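Local coordinates for protein alpha-Amylase (Thermotoga maritima, PDB 2B5D) that is a member of glycosyl hydrolase family 57, a family of carbohydrate-active enzymes, at residues D238-W246 / F323-R333. Residues are numbered along the deposited sequence; the frame is centred on the assembly and turned at random.
Sequences DPESSEQVW and FLHKKESQARR
The ring of Phe-323 lies between Trp-246 and Lys-327: CZ2 of Trp-246 sits above one face, offset toward the rim, and CG of Lys-327 above the opposite face. The two aromatics form an edge-to-face pair, centroids 5.4 Å apart and planes at 61°, with the tryptophan supplying the edge. Val-245 places CG2 over the centre of one indole face and also meets the phenyl ring obliquely, CG2 lying 3.9 Å from Phe-323 CE1. CG of Phe-323 stands anti to the backbone N (chi1 -156°), placing the ring between the indole and the lysine chain.

Farther along the helix, one to two turns past Phe-323, the contact becomes polar. NE2 of Gln-330 donates to OD2 of Asp-238 at 3.0 Å, reaching the syn side of the carboxylate 34° out of its plane, while OG of Ser-241 donates to the same oxygen at 2.7 Å from the other face. Lys-327, bent at its second and third torsions, lets NZ donate to Ser-241 OG at 3.2 Å and to OE1 of Gln-330, three residues on, at 3.1 Å, from above the amide's carbonyl plane. The ammonium, 4.0 Å from Asp-238 OD2, probably helps offset the buried carboxylate's charge. OE2 of Glu-240 lies at the edge of the Arg-333 guanidinium, 3.3 Å from NH2, in a salt bridge whose hydrogen bond is bent and weak; a water accepts from Gln-330 NE2 and is held only weakly by Glu-240 OE1 and Arg-333 NH2. An Asx turn, Asp-238 OD1 accepting from Glu-240 N, shapes the loop, and Tyr-223 also bonds to OD1.

The loop leaves strand 233-236 and runs along helix 309-338 beside strand 343-349, whose Ile-344 touches Asp-238, Ser-241 and Gln-330. Helix 360-373 packs on Phe-323 through Phe-363 and Phe-367, and Trp-212 of a second subunit packs on Glu-240.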
# COMPACT_ATOMS: atom_id res chain seq x y z
N ASP A 238 1.42 -9.81 40.88
CA ASP A 238 1.53 -11.28 41.13
C ASP A 238 1.60 -11.99 39.79
O ASP A 238 0.63 -12.00 39.04
CB ASP A 238 0.32 -11.81 41.95
CG ASP A 238 0.28 -13.36 42.04
OD1 ASP A 238 1.31 -14.07 41.85
OD2 ASP A 238 -0.82 -13.84 42.33
N PRO A 239 2.75 -12.56 39.46
CA PRO A 239 2.93 -13.16 38.15
C PRO A 239 2.14 -14.50 38.00
O PRO A 239 1.98 -14.99 36.89
CB PRO A 239 4.44 -13.45 38.11
CG PRO A 239 4.84 -13.60 39.63
CD PRO A 239 3.90 -12.78 40.38
N GLU A 240 1.69 -15.07 39.12
CA GLU A 240 0.79 -16.20 39.14
C GLU A 240 -0.61 -15.79 38.75
O GLU A 240 -1.40 -16.65 38.33
CB GLU A 240 0.74 -16.87 40.51
CG GLU A 240 2.04 -17.45 40.92
CD GLU A 240 1.91 -18.40 42.10
OE1 GLU A 240 2.95 -18.80 42.65
OE2 GLU A 240 0.77 -18.75 42.47
N SER A 241 -0.93 -14.50 38.88
CA SER A 241 -2.20 -14.01 38.36
C SER A 241 -2.02 -13.26 37.00
O SER A 241 -2.70 -12.29 36.73
CB SER A 241 -2.95 -13.16 39.39
OG SER A 241 -3.01 -13.73 40.70
N SER A 242 -1.11 -13.72 36.15
CA SER A 242 -0.82 -13.07 34.85
C SER A 242 -1.94 -13.08 33.81
O SER A 242 -2.98 -13.72 33.99
CB SER A 242 0.41 -13.71 34.19
OG SER A 242 0.00 -14.84 33.37
N GLU A 243 -1.66 -12.38 32.70
CA GLU A 243 -2.42 -12.38 31.42
C GLU A 243 -2.95 -13.75 30.90
O GLU A 243 -4.06 -13.82 30.37
CB GLU A 243 -1.51 -11.78 30.34
CG GLU A 243 -0.01 -12.21 30.47
CD GLU A 243 0.92 -11.09 31.02
OE1 GLU A 243 1.79 -11.38 31.89
OE2 GLU A 243 0.79 -9.92 30.56
N GLN A 244 -2.15 -14.81 31.04
CA GLN A 244 -2.55 -16.17 30.65
C GLN A 244 -3.85 -16.70 31.25
O GLN A 244 -4.64 -17.36 30.55
CB GLN A 244 -1.41 -17.15 30.83
CG GLN A 244 -0.58 -17.19 29.60
CD GLN A 244 0.60 -18.12 29.68
OE1 GLN A 244 1.63 -17.79 30.24
NE2 GLN A 244 0.47 -19.29 29.05
N VAL A 245 -4.14 -16.39 32.51
CA VAL A 245 -5.44 -16.81 33.04
C VAL A 245 -6.66 -16.26 32.29
O VAL A 245 -7.73 -16.87 32.33
CB VAL A 245 -5.52 -16.77 34.60
CG1 VAL A 245 -4.33 -16.03 35.26
CG2 VAL A 245 -6.87 -16.28 35.10
N TRP A 246 -6.47 -15.18 31.54
CA TRP A 246 -7.53 -14.57 30.72
C TRP A 246 -7.37 -14.74 29.23
O TRP A 246 -8.10 -14.15 28.45
CB TRP A 246 -7.62 -13.09 31.03
CG TRP A 246 -7.56 -12.87 32.47
CD1 TRP A 246 -6.63 -12.16 33.13
CD2 TRP A 246 -8.42 -13.44 33.46
NE1 TRP A 246 -6.86 -12.21 34.48
CE2 TRP A 246 -7.96 -12.99 34.71
CE3 TRP A 246 -9.54 -14.29 33.41
CZ2 TRP A 246 -8.59 -13.34 35.91
CZ3 TRP A 246 -10.16 -14.62 34.60
CH2 TRP A 246 -9.68 -14.15 35.83
N PHE A 323 -10.88 -19.96 40.19
CA PHE A 323 -9.99 -18.89 40.53
C PHE A 323 -9.95 -18.63 42.05
O PHE A 323 -8.84 -18.56 42.61
CB PHE A 323 -10.29 -17.61 39.72
CG PHE A 323 -9.10 -16.71 39.60
CD1 PHE A 323 -7.92 -17.19 39.06
CD2 PHE A 323 -9.16 -15.39 40.05
CE1 PHE A 323 -6.82 -16.39 38.98
CE2 PHE A 323 -8.06 -14.56 39.97
CZ PHE A 323 -6.89 -15.05 39.42
N LEU A 324 -11.13 -18.55 42.67
CA LEU A 324 -11.26 -18.54 44.13
C LEU A 324 -10.42 -19.59 44.84
O LEU A 324 -9.60 -19.25 45.72
CB LEU A 324 -12.71 -18.72 44.55
CG LEU A 324 -12.98 -18.84 46.06
CD1 LEU A 324 -13.10 -17.48 46.75
CD2 LEU A 324 -14.25 -19.67 46.30
N HIS A 325 -10.58 -20.86 44.46
CA HIS A 325 -9.82 -21.92 45.09
C HIS A 325 -8.34 -21.75 44.85
O HIS A 325 -7.55 -21.95 45.76
CB HIS A 325 -10.36 -23.35 44.74
CG HIS A 325 -11.82 -23.51 45.08
ND1 HIS A 325 -12.68 -24.34 44.38
CD2 HIS A 325 -12.59 -22.89 46.01
CE1 HIS A 325 -13.90 -24.22 44.86
NE2 HIS A 325 -13.88 -23.34 45.85
N LYS A 326 -7.94 -21.36 43.66
CA LYS A 326 -6.51 -21.01 43.45
C LYS A 326 -5.96 -19.86 44.34
O LYS A 326 -4.83 -19.91 44.80
CB LYS A 326 -6.25 -20.71 41.99
CG LYS A 326 -6.36 -21.94 41.18
CD LYS A 326 -6.38 -21.69 39.70
CE LYS A 326 -5.60 -22.78 39.04
NZ LYS A 326 -6.51 -23.92 38.76
N LYS A 327 -6.78 -18.85 44.64
CA LYS A 327 -6.29 -17.69 45.42
C LYS A 327 -6.26 -18.01 46.92
O LYS A 327 -5.42 -17.46 47.68
CB LYS A 327 -7.15 -16.43 45.18
CG LYS A 327 -7.18 -15.89 43.72
CD LYS A 327 -5.80 -15.54 43.19
CE LYS A 327 -5.15 -16.74 42.53
NZ LYS A 327 -3.77 -16.53 42.01
N GLU A 328 -7.19 -18.86 47.35
CA GLU A 328 -7.25 -19.35 48.73
C GLU A 328 -6.09 -20.27 48.98
O GLU A 328 -5.34 -20.15 49.94
CB GLU A 328 -8.54 -20.10 48.94
CG GLU A 328 -9.75 -19.17 48.97
CD GLU A 328 -11.03 -19.89 49.29
OE1 GLU A 328 -11.94 -19.26 49.90
OE2 GLU A 328 -11.13 -21.09 48.95
N SER A 329 -5.92 -21.20 48.09
CA SER A 329 -4.75 -22.03 48.20
C SER A 329 -3.47 -21.16 48.28
O SER A 329 -2.65 -21.33 49.17
CB SER A 329 -4.74 -23.01 47.04
OG SER A 329 -3.53 -23.71 47.06
N GLN A 330 -3.32 -20.18 47.38
CA GLN A 330 -2.09 -19.33 47.35
C GLN A 330 -1.94 -18.47 48.63
O GLN A 330 -0.87 -18.44 49.22
CB GLN A 330 -2.03 -18.52 46.04
CG GLN A 330 -0.96 -17.37 46.00
CD GLN A 330 -1.18 -16.42 44.84
OE1 GLN A 330 -2.28 -15.88 44.66
NE2 GLN A 330 -0.15 -16.22 44.06
N ALA A 331 -3.03 -17.89 49.10
CA ALA A 331 -3.05 -17.18 50.34
C ALA A 331 -2.56 -18.01 51.54
O ALA A 331 -1.69 -17.55 52.32
CB ALA A 331 -4.45 -16.61 50.63
N ARG A 332 -3.10 -19.22 51.69
CA ARG A 332 -2.81 -20.04 52.86
C ARG A 332 -1.35 -20.42 52.86
O ARG A 332 -0.69 -20.31 53.90
CB ARG A 332 -3.71 -21.29 52.89
CG ARG A 332 -5.17 -21.03 53.35
CD ARG A 332 -5.87 -22.39 53.61
NE ARG A 332 -5.68 -23.27 52.45
CZ ARG A 332 -6.60 -23.47 51.51
NH1 ARG A 332 -7.81 -22.89 51.61
NH2 ARG A 332 -6.32 -24.27 50.48
N ARG A 333 -0.85 -20.84 51.70
CA ARG A 333 0.55 -21.18 51.54
C ARG A 333 1.47 -19.98 51.91
O ARG A 333 2.54 -20.16 52.50
CB ARG A 333 0.76 -21.58 50.09
CG ARG A 333 2.20 -21.83 49.68
CD ARG A 333 2.28 -22.29 48.23
NE ARG A 333 2.23 -21.21 47.23
CZ ARG A 333 1.25 -21.01 46.35
NH1 ARG A 333 0.18 -21.84 46.29
NH2 ARG A 333 1.35 -20.00 45.49
O HOH W 1 2.43 -17.23 45.08
O HOH W 2 -1.58 -19.16 41.98